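Local coordinates for protein afamin (Homo sapiens, PDB 6FAK) that carries hydrophobic molecules in body fluids, binding vitamin E and keeping lipidated Wnt proteins soluble and active, at residues 39-44 and 81-86; 346-351 and 381-386; 405-410 and 521-526; 459-462 and 467-470. All blocks are in the same frame, centred on the assembly; numbering follows the deposited sequence.

Interaction 1 (39-44 and 81-86)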
# COMPACT_ATOMS: atom_id res chain seq x y z
N PHE A 39 2.97 23.53 11.07
CA PHE A 39 3.94 23.07 12.08
C PHE A 39 3.83 23.78 13.43
O PHE A 39 4.02 23.15 14.47
CB PHE A 39 5.39 23.13 11.56
CG PHE A 39 6.36 22.42 12.47
CD1 PHE A 39 6.48 21.04 12.45
CD2 PHE A 39 7.10 23.14 13.42
CE1 PHE A 39 7.34 20.38 13.31
CE2 PHE A 39 7.97 22.49 14.29
CZ PHE A 39 8.10 21.10 14.23
N GLU A 40 3.50 25.06 13.41
CA GLU A 40 3.23 25.79 14.66
C GLU A 40 2.07 25.17 15.43
O GLU A 40 2.11 25.07 16.67
CB GLU A 40 2.91 27.26 14.37
CG GLU A 40 4.13 28.05 13.92
CD GLU A 40 3.87 29.55 13.77
OE1 GLU A 40 4.87 30.30 13.62
OE2 GLU A 40 2.69 29.98 13.79
N GLU A 41 1.03 24.77 14.70
CA GLU A 41 -0.11 24.09 15.31
C GLU A 41 0.31 22.76 15.96
O GLU A 41 -0.13 22.45 17.06
CB GLU A 41 -1.29 23.98 14.31
CG GLU A 41 -1.87 25.35 13.92
CD GLU A 41 -2.79 25.37 12.69
OE1 GLU A 41 -2.80 24.44 11.85
OE2 GLU A 41 -3.56 26.35 12.54
N MET A 42 1.21 22.01 15.33
CA MET A 42 1.71 20.76 15.88
C MET A 42 2.29 20.94 17.30
O MET A 42 1.96 20.19 18.21
CB MET A 42 2.79 20.13 14.98
CG MET A 42 2.41 19.73 13.57
SD MET A 42 1.39 18.26 13.56
CE MET A 42 0.00 18.82 12.61
N GLU A 43 3.13 21.96 17.45
CA GLU A 43 3.82 22.31 18.70
C GLU A 43 2.86 22.53 19.86
O GLU A 43 3.11 22.05 20.98
CB GLU A 43 4.70 23.56 18.48
CG GLU A 43 5.90 23.37 17.52
CD GLU A 43 6.65 24.67 17.22
OE1 GLU A 43 6.01 25.73 16.97
OE2 GLU A 43 7.90 24.65 17.19
N LYS A 44 1.73 23.19 19.60
CA LYS A 44 0.73 23.41 20.62
C LYS A 44 0.08 22.11 21.09
O LYS A 44 -0.14 21.94 22.30
CB LYS A 44 -0.33 24.37 20.12
CG LYS A 44 0.21 25.77 19.81
CD LYS A 44 -0.91 26.82 19.73
CE LYS A 44 -1.67 26.74 18.42
NZ LYS A 44 -0.93 27.40 17.30
N GLU A 81 -8.58 26.59 19.78
CA GLU A 81 -9.56 27.62 19.40
C GLU A 81 -9.48 27.94 17.94
O GLU A 81 -8.39 28.19 17.41
CB GLU A 81 -9.46 28.88 20.29
CG GLU A 81 -8.22 29.73 20.18
CD GLU A 81 -8.26 30.92 21.13
OE1 GLU A 81 -8.34 30.73 22.37
OE2 GLU A 81 -8.22 32.06 20.63
N GLY A 82 -10.62 27.82 17.26
CA GLY A 82 -10.70 28.12 15.82
C GLY A 82 -10.12 27.10 14.85
O GLY A 82 -10.29 27.25 13.63
N LEU A 83 -9.47 26.06 15.37
CA LEU A 83 -8.78 25.06 14.53
C LEU A 83 -9.74 24.17 13.74
O LEU A 83 -9.52 23.97 12.53
CB LEU A 83 -7.81 24.26 15.40
CG LEU A 83 -6.84 23.32 14.67
CD1 LEU A 83 -5.58 24.05 14.23
CD2 LEU A 83 -6.48 22.16 15.58
N PRO A 84 -10.81 23.63 14.37
CA PRO A 84 -11.75 22.79 13.58
C PRO A 84 -12.37 23.56 12.42
O PRO A 84 -12.47 23.07 11.29
CB PRO A 84 -12.80 22.38 14.61
CG PRO A 84 -12.06 22.38 15.88
CD PRO A 84 -11.17 23.58 15.80
N GLN A 85 -12.73 24.81 12.68
CA GLN A 85 -13.31 25.68 11.66
C GLN A 85 -12.25 26.08 10.61
O GLN A 85 -12.54 26.08 9.42
CB GLN A 85 -13.88 26.93 12.34
CG GLN A 85 -15.06 26.61 13.27
CD GLN A 85 -14.68 26.21 14.71
OE1 GLN A 85 -13.51 26.16 15.11
NE2 GLN A 85 -15.69 25.92 15.50
N LYS A 86 -11.02 26.35 11.04
CA LYS A 86 -9.97 26.72 10.11
C LYS A 86 -9.67 25.60 9.08
O LYS A 86 -9.50 25.88 7.88
CB LYS A 86 -8.71 27.04 10.89
CG LYS A 86 -7.56 27.50 10.03
CD LYS A 86 -6.38 27.93 10.87
CE LYS A 86 -5.16 28.15 10.00
NZ LYS A 86 -3.96 28.39 10.85

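Interaction 2 (346-351 and 381-386). With NAG (2-acetamido-2-deoxy-beta-D-glucopyranose), chain D.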
# COMPACT_ATOMS: atom_id res chain seq x y z
N ILE A 346 -0.69 -14.58 -1.86
CA ILE A 346 -1.79 -14.45 -0.93
C ILE A 346 -3.14 -14.40 -1.66
O ILE A 346 -4.03 -15.13 -1.26
CB ILE A 346 -1.58 -13.29 0.07
CG1 ILE A 346 -0.23 -13.41 0.82
CG2 ILE A 346 -2.71 -13.24 1.08
CD1 ILE A 346 0.03 -14.71 1.56
N PRO A 347 -3.29 -13.59 -2.74
CA PRO A 347 -4.56 -13.61 -3.50
C PRO A 347 -4.92 -14.99 -4.11
O PRO A 347 -6.08 -15.40 -4.07
CB PRO A 347 -4.35 -12.53 -4.59
CG PRO A 347 -3.26 -11.68 -4.11
CD PRO A 347 -2.42 -12.48 -3.15
N GLU A 348 -3.89 -15.74 -4.58
CA GLU A 348 -4.09 -17.07 -5.10
C GLU A 348 -4.61 -18.00 -3.98
O GLU A 348 -5.52 -18.73 -4.20
CB GLU A 348 -2.84 -17.66 -5.77
CG GLU A 348 -3.16 -19.03 -6.45
CD GLU A 348 -4.16 -18.91 -7.62
OE1 GLU A 348 -4.24 -17.84 -8.26
OE2 GLU A 348 -4.82 -19.93 -7.95
N LEU A 349 -4.03 -17.93 -2.80
CA LEU A 349 -4.51 -18.76 -1.68
C LEU A 349 -5.96 -18.43 -1.33
O LEU A 349 -6.72 -19.31 -1.08
CB LEU A 349 -3.65 -18.57 -0.46
CG LEU A 349 -2.23 -19.10 -0.62
CD1 LEU A 349 -1.35 -18.56 0.46
CD2 LEU A 349 -2.21 -20.62 -0.66
N LEU A 350 -6.32 -17.14 -1.32
CA LEU A 350 -7.69 -16.77 -1.01
C LEU A 350 -8.67 -17.16 -2.10
O LEU A 350 -9.80 -17.48 -1.79
CB LEU A 350 -7.81 -15.26 -0.74
CG LEU A 350 -6.85 -14.83 0.39
CD1 LEU A 350 -6.90 -13.31 0.50
CD2 LEU A 350 -7.18 -15.50 1.70
N ARG A 351 -8.26 -17.13 -3.39
CA ARG A 351 -9.08 -17.67 -4.45
C ARG A 351 -9.37 -19.19 -4.23
O ARG A 351 -10.51 -19.64 -4.39
CB ARG A 351 -8.47 -17.40 -5.85
CG ARG A 351 -8.54 -15.92 -6.24
CD ARG A 351 -8.11 -15.76 -7.68
NE ARG A 351 -6.67 -15.85 -7.84
CZ ARG A 351 -5.79 -14.86 -7.79
NH1 ARG A 351 -6.15 -13.64 -7.44
NH2 ARG A 351 -4.51 -15.10 -8.03
N ASN A 381 -5.92 -26.79 -9.08
CA ASN A 381 -4.92 -26.91 -10.15
C ASN A 381 -5.26 -26.09 -11.38
O ASN A 381 -4.42 -25.35 -11.88
CB ASN A 381 -4.71 -28.39 -10.49
CG ASN A 381 -3.61 -28.60 -11.52
OD1 ASN A 381 -3.84 -28.45 -12.74
ND2 ASN A 381 -2.39 -28.97 -11.05
N GLU A 382 -6.51 -26.17 -11.85
CA GLU A 382 -6.94 -25.36 -13.01
C GLU A 382 -6.88 -23.84 -12.74
O GLU A 382 -6.34 -23.04 -13.57
CB GLU A 382 -8.33 -25.79 -13.48
CG GLU A 382 -8.99 -24.89 -14.51
CD GLU A 382 -10.35 -25.40 -14.94
OE1 GLU A 382 -11.31 -24.62 -14.80
OE2 GLU A 382 -10.47 -26.58 -15.38
N THR A 383 -7.38 -23.42 -11.58
CA THR A 383 -7.38 -21.99 -11.32
C THR A 383 -5.94 -21.46 -11.18
O THR A 383 -5.62 -20.42 -11.72
CB THR A 383 -8.25 -21.59 -10.12
OG1 THR A 383 -8.14 -20.18 -9.90
CG2 THR A 383 -7.84 -22.25 -8.89
N THR A 384 -5.08 -22.22 -10.53
CA THR A 384 -3.70 -21.80 -10.34
C THR A 384 -2.89 -21.79 -11.67
O THR A 384 -2.08 -20.87 -11.90
CB THR A 384 -3.03 -22.66 -9.30
OG1 THR A 384 -3.79 -22.57 -8.09
CG2 THR A 384 -1.60 -22.19 -9.06
N GLU A 385 -3.11 -22.79 -12.51
CA GLU A 385 -2.51 -22.79 -13.85
C GLU A 385 -2.88 -21.58 -14.64
O GLU A 385 -2.04 -21.06 -15.33
CB GLU A 385 -2.95 -24.04 -14.64
CG GLU A 385 -2.23 -25.28 -14.20
CD GLU A 385 -0.79 -25.34 -14.67
OE1 GLU A 385 -0.49 -24.72 -15.71
OE2 GLU A 385 0.00 -26.04 -14.02
N LYS A 386 -4.15 -21.17 -14.61
CA LYS A 386 -4.57 -19.96 -15.29
C LYS A 386 -3.82 -18.74 -14.76
O LYS A 386 -3.36 -17.92 -15.54
CB LYS A 386 -6.08 -19.73 -15.18
CG LYS A 386 -6.90 -20.72 -16.01
CD LYS A 386 -8.40 -20.66 -15.74
CE LYS A 386 -9.13 -21.76 -16.51
NZ LYS A 386 -10.44 -21.29 -17.05
C1 NAG D . -1.26 -29.25 -11.93
C2 NAG D . 0.05 -28.63 -11.43
C3 NAG D . 1.24 -29.11 -12.24
C4 NAG D . 1.24 -30.62 -12.43
C5 NAG D . -0.12 -31.09 -12.92
C6 NAG D . -0.17 -32.61 -13.09
C7 NAG D . -0.26 -26.44 -10.41
C8 NAG D . -0.29 -24.96 -10.64
N2 NAG D . -0.02 -27.19 -11.49
O3 NAG D . 2.45 -28.71 -11.58
O4 NAG D . 2.26 -30.98 -13.36
O5 NAG D . -1.14 -30.67 -12.01
O6 NAG D . -0.06 -33.25 -11.81
O7 NAG D . -0.45 -26.93 -9.31

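Interaction 3 (405-410 and 521-526)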
# COMPACT_ATOMS: atom_id res chain seq x y z
N GLY A 405 8.82 0.27 -21.74
CA GLY A 405 7.94 -0.26 -22.80
C GLY A 405 6.70 -0.96 -22.28
O GLY A 405 5.58 -0.76 -22.78
N LEU A 406 6.87 -1.77 -21.24
CA LEU A 406 5.75 -2.42 -20.60
C LEU A 406 4.88 -1.39 -19.89
O LEU A 406 3.69 -1.54 -19.91
CB LEU A 406 6.20 -3.48 -19.56
CG LEU A 406 5.06 -4.35 -18.98
CD1 LEU A 406 4.15 -5.00 -20.03
CD2 LEU A 406 5.61 -5.42 -18.06
N LYS A 407 5.51 -0.42 -19.22
CA LYS A 407 4.78 0.64 -18.52
C LYS A 407 3.81 1.37 -19.46
O LYS A 407 2.65 1.57 -19.10
CB LYS A 407 5.73 1.62 -17.84
CG LYS A 407 5.05 2.69 -17.01
CD LYS A 407 5.97 3.52 -16.12
CE LYS A 407 7.24 4.06 -16.79
NZ LYS A 407 7.11 4.56 -18.18
N TYR A 408 4.26 1.68 -20.68
CA TYR A 408 3.44 2.41 -21.65
C TYR A 408 2.20 1.62 -22.04
O TYR A 408 1.10 2.19 -22.18
CB TYR A 408 4.30 2.79 -22.88
CG TYR A 408 5.52 3.63 -22.54
CD1 TYR A 408 5.47 4.61 -21.54
CD2 TYR A 408 6.72 3.45 -23.22
CE1 TYR A 408 6.56 5.39 -21.25
CE2 TYR A 408 7.83 4.21 -22.94
CZ TYR A 408 7.75 5.17 -21.96
OH TYR A 408 8.84 5.91 -21.63
N HIS A 409 2.33 0.29 -22.13
CA HIS A 409 1.19 -0.58 -22.40
C HIS A 409 0.15 -0.53 -21.24
O HIS A 409 -1.08 -0.44 -21.50
CB HIS A 409 1.62 -2.03 -22.69
CG HIS A 409 2.29 -2.21 -24.03
ND1 HIS A 409 2.05 -3.30 -24.84
CD2 HIS A 409 3.17 -1.43 -24.70
CE1 HIS A 409 2.75 -3.18 -25.96
NE2 HIS A 409 3.45 -2.06 -25.90
N TYR A 410 0.64 -0.53 -20.02
CA TYR A 410 -0.21 -0.41 -18.82
C TYR A 410 -0.91 0.94 -18.67
O TYR A 410 -2.09 1.01 -18.27
CB TYR A 410 0.56 -0.77 -17.53
CG TYR A 410 0.73 -2.28 -17.38
CD1 TYR A 410 -0.35 -3.14 -17.52
CD2 TYR A 410 1.96 -2.85 -17.06
CE1 TYR A 410 -0.22 -4.52 -17.38
CE2 TYR A 410 2.10 -4.24 -16.94
CZ TYR A 410 1.00 -5.05 -17.12
OH TYR A 410 1.07 -6.41 -16.98
N GLU A 521 11.63 12.57 -12.80
CA GLU A 521 10.84 13.73 -13.24
C GLU A 521 10.66 13.78 -14.78
O GLU A 521 9.58 14.12 -15.27
CB GLU A 521 11.41 15.05 -12.66
CG GLU A 521 12.61 15.67 -13.39
CD GLU A 521 13.94 14.96 -13.15
OE1 GLU A 521 13.99 13.71 -13.15
OE2 GLU A 521 14.95 15.67 -12.98
N LEU A 522 11.70 13.42 -15.54
CA LEU A 522 11.58 13.30 -17.00
C LEU A 522 10.80 12.06 -17.40
O LEU A 522 10.09 12.05 -18.42
CB LEU A 522 12.95 13.28 -17.66
CG LEU A 522 13.06 13.65 -19.16
CD1 LEU A 522 14.50 14.08 -19.42
CD2 LEU A 522 12.65 12.52 -20.11
N GLN A 523 10.96 10.98 -16.64
CA GLN A 523 10.14 9.81 -16.83
C GLN A 523 8.65 10.18 -16.59
O GLN A 523 7.79 9.79 -17.36
CB GLN A 523 10.57 8.66 -15.90
CG GLN A 523 9.85 7.34 -16.16
CD GLN A 523 10.06 6.86 -17.59
OE1 GLN A 523 11.18 6.50 -17.96
NE2 GLN A 523 8.99 6.89 -18.42
N ARG A 524 8.38 10.91 -15.50
CA ARG A 524 7.02 11.26 -15.11
C ARG A 524 6.33 12.16 -16.16
O ARG A 524 5.16 11.98 -16.45
CB ARG A 524 6.96 11.87 -13.69
CG ARG A 524 5.54 11.89 -13.12
CD ARG A 524 5.47 11.96 -11.59
NE ARG A 524 5.29 10.64 -10.99
CZ ARG A 524 4.14 10.10 -10.54
NH1 ARG A 524 2.97 10.78 -10.60
NH2 ARG A 524 4.15 8.88 -10.03
N LYS A 525 7.08 13.08 -16.74
CA LYS A 525 6.60 13.94 -17.84
C LYS A 525 6.19 13.18 -19.09
O LYS A 525 5.15 13.49 -19.71
CB LYS A 525 7.68 14.97 -18.21
CG LYS A 525 7.73 15.45 -19.68
CD LYS A 525 6.57 16.38 -20.07
CE LYS A 525 6.22 16.33 -21.57
NZ LYS A 525 5.12 17.28 -21.96
N THR A 526 7.02 12.25 -19.50
CA THR A 526 6.68 11.33 -20.60
C THR A 526 5.39 10.53 -20.29
O THR A 526 4.52 10.38 -21.16
CB THR A 526 7.84 10.38 -20.85
OG1 THR A 526 8.96 11.18 -21.27
CG2 THR A 526 7.51 9.31 -21.94

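Interaction 4 (459-462 and 467-470). With NAG (2-acetamido-2-deoxy-beta-D-glucopyranose), chain B.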
# COMPACT_ATOMS: atom_id res chain seq x y z
N GLY A 459 -5.64 -2.27 -4.80
CA GLY A 459 -5.88 -1.74 -3.45
C GLY A 459 -5.73 -0.25 -3.30
O GLY A 459 -6.51 0.39 -2.60
N GLU A 460 -4.72 0.31 -3.96
CA GLU A 460 -4.53 1.77 -4.04
C GLU A 460 -5.70 2.45 -4.79
O GLU A 460 -6.22 3.48 -4.38
CB GLU A 460 -3.25 2.07 -4.81
CG GLU A 460 -2.58 3.36 -4.43
CD GLU A 460 -1.47 3.20 -3.40
OE1 GLU A 460 -0.91 2.09 -3.23
OE2 GLU A 460 -1.16 4.22 -2.77
N LEU A 461 -6.07 1.86 -5.92
CA LEU A 461 -7.13 2.33 -6.78
C LEU A 461 -8.51 2.39 -6.11
O LEU A 461 -9.27 3.30 -6.31
CB LEU A 461 -7.25 1.39 -7.99
CG LEU A 461 -8.24 1.66 -9.13
CD1 LEU A 461 -8.10 3.06 -9.62
CD2 LEU A 461 -7.95 0.73 -10.29
N CYS A 462 -8.83 1.35 -5.35
CA CYS A 462 -10.16 1.18 -4.84
C CYS A 462 -10.47 2.00 -3.60
O CYS A 462 -11.64 2.13 -3.24
CB CYS A 462 -10.44 -0.29 -4.56
SG CYS A 462 -10.47 -1.17 -6.13
N ASN A 467 -15.42 4.61 -0.43
CA ASN A 467 -15.85 3.77 -1.53
C ASN A 467 -15.86 4.71 -2.70
O ASN A 467 -16.66 5.59 -2.76
CB ASN A 467 -17.23 3.17 -1.25
CG ASN A 467 -17.18 2.22 -0.07
OD1 ASN A 467 -16.33 1.33 -0.04
ND2 ASN A 467 -18.04 2.43 0.91
N ARG A 468 -14.91 4.56 -3.61
CA ARG A 468 -14.78 5.57 -4.66
C ARG A 468 -15.81 5.28 -5.74
O ARG A 468 -16.29 4.15 -5.85
CB ARG A 468 -13.41 5.53 -5.25
CG ARG A 468 -12.33 5.72 -4.21
CD ARG A 468 -11.00 5.66 -4.91
NE ARG A 468 -10.74 6.87 -5.69
CZ ARG A 468 -9.62 7.09 -6.37
NH1 ARG A 468 -8.70 6.13 -6.49
NH2 ARG A 468 -9.44 8.23 -6.98
N THR A 469 -16.19 6.30 -6.49
CA THR A 469 -17.13 6.13 -7.56
C THR A 469 -16.37 6.61 -8.81
O THR A 469 -16.37 7.81 -9.13
CB THR A 469 -18.46 6.92 -7.33
OG1 THR A 469 -18.16 8.27 -7.00
CG2 THR A 469 -19.28 6.34 -6.19
N ILE A 470 -15.74 5.67 -9.51
CA ILE A 470 -14.96 5.96 -10.69
C ILE A 470 -15.79 5.82 -11.96
O ILE A 470 -16.06 6.80 -12.64
CB ILE A 470 -13.69 5.15 -10.66
CG1 ILE A 470 -12.87 5.55 -9.37
CG2 ILE A 470 -12.90 5.35 -11.98
CD1 ILE A 470 -11.81 4.55 -9.05
C1 NAG B . -18.09 1.60 2.11
C2 NAG B . -18.95 2.32 3.15
C3 NAG B . -19.04 1.47 4.42
C4 NAG B . -19.55 0.08 4.07
C5 NAG B . -18.71 -0.54 2.94
C6 NAG B . -19.29 -1.89 2.52
C7 NAG B . -19.15 4.72 3.63
C8 NAG B . -20.64 4.56 3.51
N2 NAG B . -18.39 3.63 3.45
O3 NAG B . -19.94 2.10 5.35
O4 NAG B . -19.51 -0.75 5.23
O5 NAG B . -18.67 0.33 1.81
O6 NAG B . -20.60 -1.71 1.98
O7 NAG B . -18.65 5.81 3.87
O HOH W 1 -13.97 1.83 -4.15

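Interaction 1 (39-44 and 81-86)
Lys86 brings its ammonium group to the carboxylate of Glu41, the two side chains coming from opposite directions. Lys86 NZ donates to Glu41 OE2 at 2.7 Å in a salt bridge, arriving from above the carboxylate plane, 36° out of it. The lysine spans the gap because its CG stands anti to the backbone N (chi1 -177°) and every further torsion stays extended; residues this long suit a place where the nearest CA atoms, those of Glu41 and Leu83, are 8.8 Å apart. The other carboxylate oxygen is satisfied too: OE1 is hydrogen-bonded to His87 NE2 and, as in one half of a capping box, accepts from the backbone N of Thr38, just before helix 39-58. The contact lies in the first of the three all-helical albumin domains, where 81-86 belongs to the connection between the half-cystines Cys78 and Cys93. Leu83 lies against the same carboxylate, its CD1 3.4 Å from Glu41 CD, and its side chain also rests on Phe30 of helix 22-33. Gly82 occupies the N-cap of the short helix 83-86 with a positive phi of 75°, which favours glycine, and its carbonyl O accepts from Lys86 N at 2.8 Å.

Interaction 2 (346-351 and 381-386)
Glu348 reaches over to Thr384, its OE2 lying 2.8 Å from Thr384 OG1. The hydroxyl also has Phe380 O, one turn back in its own helix, as a possible acceptor, so its proton may serve either. A bend at chi2 (64°) in the Glu348 chain turns the carboxylate along helix 346-363 as well as across to helix 376-417. Here the contact is tight and buried. Arg351, one turn on, grips OE1 side-on with two nitrogens, NH2 at 2.8 Å and NE at 3.2 Å from Glu348 OE1, both from the same face of the carboxylate. Ser387 OG is a further partner of OE1, and Thr383 flanks OE2 more loosely, its OG1 3.9 Å from Glu348 OE2. The joint ties the last long helix of the second albumin domain to the long helix leading into the third, and Arg351 extends it by a salt bridge to Asp451 of helix 446-462.

The far side of 381-386 is more exposed and carries sugar. Asn381, whose sequon ends in Thr383, bears an N-linked GlcNAc; the acetamido N2 of this GlcNAc donates to Glu385 OE2 at 2.8 Å, nearly straight at 167°, while Thr384 CG2 touches its methyl C8 at 3.4 Å. Thr384 thus suits both sides, hydroxyl inward and methyl to the glycan. With a guanidinium and hydroxyls around it, the Glu348 carboxylate is probably held ionised despite its burial.

Interaction 3 (405-410 and 521-526)
In the third albumin domain the long helix 376-417 crosses helix 521-536, and Lys407 and Tyr408 of the former meet Gln523 and Thr526 of the latter. The axes of the two short segments come within 12.4 Å and are inclined by 38°, a gap that long side chains must bridge. Lys407 curls at chi3 and chi4, sliding alongside Gln523, which passes in the opposite direction. The lysine ammonium finds its counter-charge one turn beyond Gln523, in a salt bridge from NZ to Asp527 OD1, so a cation is well placed at this partly buried crossing. Tyr408, the next residue on the lysine's own helix, points at Gln523 from the opposite direction, its ring plane 41° from that of the amide. The same ring meets Phe549 of helix 542-560 edge-to-face, which brings a third helix into the joint. A tyrosine fits because its broad ring can meet Phe549 and the Thr526 methyl at once, with Thr526 CG2 3.7 Å from Tyr408 OH. The other branch of this threonine folds back on its own helix: Thr526 OG1 donates to Leu522 O at 3.2 Å, an oxygen that Thr526 N also reaches, at 3.3 Å.

Interaction 4 (459-462 and 467-470)
Arg468 NH1 is held by two partners: it donates to Leu461 O at 2.9 Å, with an N-H...O angle of 147°, and forms a salt bridge with Glu425 OE2. The chain here turns back on itself, the loop after helix 446-462 returning to the C-terminal end of that helix, where main-chain carbonyls run out of helical donors. An arginine is apt for such a place because one long side chain can serve a carbonyl and an acid together. Its guanidinium approaches Leu461 O off-axis, tilted 31° from the carbonyl plane, and its methylenes lie along the helix end, with Arg468 CD 3.2 Å from Leu461 O and its CG 3.8 Å from Cys462 O. The bend at chi3 (74°) turns the planar group in toward the helix.

Cys462 O also accepts from Lys208 NZ of helix 177-209, and a water joins it to Arg468 N, which donates to the water oxygen at 2.9 Å. Cys462 itself is fastened to Cys478 by one of the disulfides of this third albumin domain, so the loop is pinned at its start and tied to the following helix.

Next to Arg468 stands Asn467, first residue of an Asn-X-Thr sequon completed by Thr469; its CB leads away from the helix, and ND2 carries a GlcNAc through C1. Apolar contact closes the other flank of the turn: Ile470 CD1 lies over one face of the Arg468 guanidinium, toward its rim, and touches Leu461 CD1 at 4.0 Å.

Interactions 3 and 4 lie within the third albumin domain and interaction 2 joins it to the second, while interaction 1 stands apart in the first, its centre about 50 Å from that of interaction 2, on opposite sides of the chain's centre. Helix 376-417 serves both interaction 2 and interaction 3, whose centres are about 30 Å apart. Helix 446-462 links interaction 2, through Asp451, with interaction 4, about 24 Å away between centres. That helix also contributes Asn452 and Asp455 to the pocket of the bound polyether, which Ile346, Pro347 and Leu350 of interaction 2 help to line. Interaction 4 is nested in the chain loop closed by interaction 3. Interactions 2 and 4 each carry a glycosylated asparagine.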